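Side-chain contact in rhamnose ABC transporter, periplasmic rhamnose-binding protein (Kribbella flavida, PDB 4KVF), which probably binds a carbohydrate, presumably rhamnose, outside the cell membrane as the substrate-binding component of an ABC transporter: residues A[154-159]-A[226-231]. Numbering follows the deposited sequence.
Sequences KMAKEL and LKVIVS
Val228 sets its CG2 methyl against the helix backbone and the root of Leu159 at once, 3.6 Å from the carbonyl oxygen of Ala156 and 4.0 Å from CB of Leu159. That branch lies anti to its own carbonyl carbon, beside the backbone N, while CG1, anti to the backbone N (chi1 -170°), turns to the methyl of Ala156, 4.3 Å from Ala156 CB. Two residues further along the strand, Val230 brings its CG2 to within 3.8 Å of Ala156 CB, next to the Val228 branch. The alanine methyl is thus met by a branch of each valine, and its small size is consistent with the close approach of the axes of 154-159 and 226-231, 8.1 Å. No hydrogen bond crosses the interface, which rests on apolar packing.

In fold terms the contact packs a helix of one outer layer on the central parallel sheet of an alpha/beta lobe, as in type I periplasmic binding proteins. Strand 226-231 is flanked in that sheet by strands 164-170 and 254-257, and segment 154-159 runs roughly antiparallel to it, at 155°. Leu159, with CG anti to its carbonyl carbon (chi1 -66°), gives Val228 its CB and carries the rest of its side chain to Ala254 and Thr256 of the adjoining strand. Lys227 NZ donates hydrogen bonds to the carbonyl oxygens of Ala160 and Ser163, in the loop between helix 145-159 and strand 164-170.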
loop_
_atom_site.group_PDB
_atom_site.type_symbol
_atom_site.label_atom_id
_atom_site.label_comp_id
_atom_site.label_asym_id
_atom_site.label_seq_id
_atom_site.Cartn_x
_atom_site.Cartn_y
_atom_site.Cartn_z
ATOM N N LYS A 154 10.310 5.204 13.118
ATOM C CA LYS A 154 11.532 4.405 13.265
ATOM C C LYS A 154 12.627 4.898 12.324
ATOM O O LYS A 154 13.767 5.072 12.737
ATOM C CB LYS A 154 11.248 2.922 13.012
ATOM C CG LYS A 154 12.479 2.035 13.135
ATOM C CD LYS A 154 12.157 0.576 12.802
ATOM C CE LYS A 154 13.293 -0.359 13.221
HETATM N N MSE A 155 12.280 5.130 11.060
HETATM C CA MSE A 155 13.257 5.657 10.102
HETATM C C MSE A 155 13.709 7.067 10.482
HETATM O O MSE A 155 14.900 7.379 10.427
HETATM C CB MSE A 155 12.697 5.620 8.671
HETATM C CG MSE A 155 12.492 4.192 8.148
HETATM SE SE MSE A 155 11.929 4.114 6.283
HETATM C CE MSE A 155 10.302 5.185 6.420
ATOM N N ALA A 156 12.761 7.919 10.869
ATOM C CA ALA A 156 13.112 9.278 11.287
ATOM C C ALA A 156 14.087 9.274 12.466
ATOM O O ALA A 156 15.052 10.033 12.488
ATOM C CB ALA A 156 11.869 10.077 11.631
ATOM N N LYS A 157 13.840 8.391 13.430
ATOM C CA LYS A 157 14.672 8.306 14.626
ATOM C C LYS A 157 16.104 7.888 14.297
ATOM O O LYS A 157 17.055 8.465 14.813
ATOM C CB LYS A 157 14.062 7.340 15.645
ATOM C CG LYS A 157 14.747 7.348 17.009
ATOM C CD LYS A 157 13.930 6.523 17.991
ATOM C CE LYS A 157 14.508 6.508 19.389
ATOM N NZ LYS A 157 13.641 5.659 20.255
ATOM N N GLU A 158 16.243 6.883 13.436
ATOM C CA GLU A 158 17.560 6.432 12.990
ATOM C C GLU A 158 18.309 7.564 12.285
ATOM O O GLU A 158 19.457 7.862 12.614
ATOM C CB GLU A 158 17.418 5.229 12.050
ATOM C CG GLU A 158 16.807 3.992 12.692
ATOM C CD GLU A 158 16.395 2.941 11.672
ATOM O OE1 GLU A 158 16.233 1.762 12.062
ATOM O OE2 GLU A 158 16.222 3.295 10.484
ATOM N N LEU A 159 17.647 8.198 11.322
ATOM C CA LEU A 159 18.273 9.252 10.524
ATOM C C LEU A 159 18.658 10.462 11.376
ATOM O O LEU A 159 19.633 11.160 11.081
ATOM C CB LEU A 159 17.346 9.660 9.365
ATOM C CG LEU A 159 17.121 8.570 8.305
ATOM C CD1 LEU A 159 15.896 8.882 7.445
ATOM C CD2 LEU A 159 18.368 8.424 7.438
ATOM N N LEU A 226 16.585 21.514 11.886
ATOM C CA LEU A 226 15.832 20.357 11.414
ATOM C C LEU A 226 16.751 19.196 11.020
ATOM O O LEU A 226 17.727 19.387 10.293
ATOM C CB LEU A 226 14.973 20.767 10.222
ATOM C CG LEU A 226 13.855 19.817 9.824
ATOM C CD1 LEU A 226 12.897 19.624 10.983
ATOM C CD2 LEU A 226 13.127 20.377 8.613
ATOM N N LYS A 227 16.444 17.995 11.502
ATOM C CA LYS A 227 17.245 16.824 11.159
ATOM C C LYS A 227 16.626 15.970 10.050
ATOM O O LYS A 227 17.332 15.402 9.225
ATOM C CB LYS A 227 17.502 15.955 12.397
ATOM C CG LYS A 227 18.603 16.470 13.313
ATOM C CD LYS A 227 19.264 15.311 14.046
ATOM C CE LYS A 227 20.107 15.776 15.223
ATOM N NZ LYS A 227 20.507 14.623 16.086
ATOM N N VAL A 228 15.305 15.845 10.055
ATOM C CA VAL A 228 14.636 14.958 9.114
ATOM C C VAL A 228 13.344 15.577 8.625
ATOM O O VAL A 228 12.574 16.106 9.418
ATOM C CB VAL A 228 14.281 13.596 9.764
ATOM C CG1 VAL A 228 13.805 12.610 8.708
ATOM C CG2 VAL A 228 15.482 13.016 10.515
ATOM N N ILE A 229 13.110 15.505 7.318
ATOM C CA ILE A 229 11.789 15.756 6.771
ATOM C C ILE A 229 11.205 14.397 6.434
ATOM O O ILE A 229 11.832 13.624 5.710
ATOM C CB ILE A 229 11.843 16.602 5.485
ATOM C CG1 ILE A 229 12.441 17.981 5.783
ATOM C CG2 ILE A 229 10.449 16.720 4.881
ATOM C CD1 ILE A 229 12.478 18.912 4.594
ATOM N N VAL A 230 10.016 14.103 6.964
ATOM C CA VAL A 230 9.317 12.854 6.681
ATOM C C VAL A 230 8.142 13.192 5.773
ATOM O O VAL A 230 7.267 13.956 6.162
ATOM C CB VAL A 230 8.729 12.215 7.976
ATOM C CG1 VAL A 230 8.014 10.904 7.665
ATOM C CG2 VAL A 230 9.816 11.995 9.027
ATOM N N SER A 231 8.120 12.647 4.562
ATOM C CA SER A 231 7.038 12.967 3.631
ATOM C C SER A 231 6.298 11.707 3.224
ATOM O O SER A 231 6.774 10.962 2.366
ATOM C CB SER A 231 7.601 13.683 2.399
ATOM O OG SER A 231 6.559 14.234 1.611
#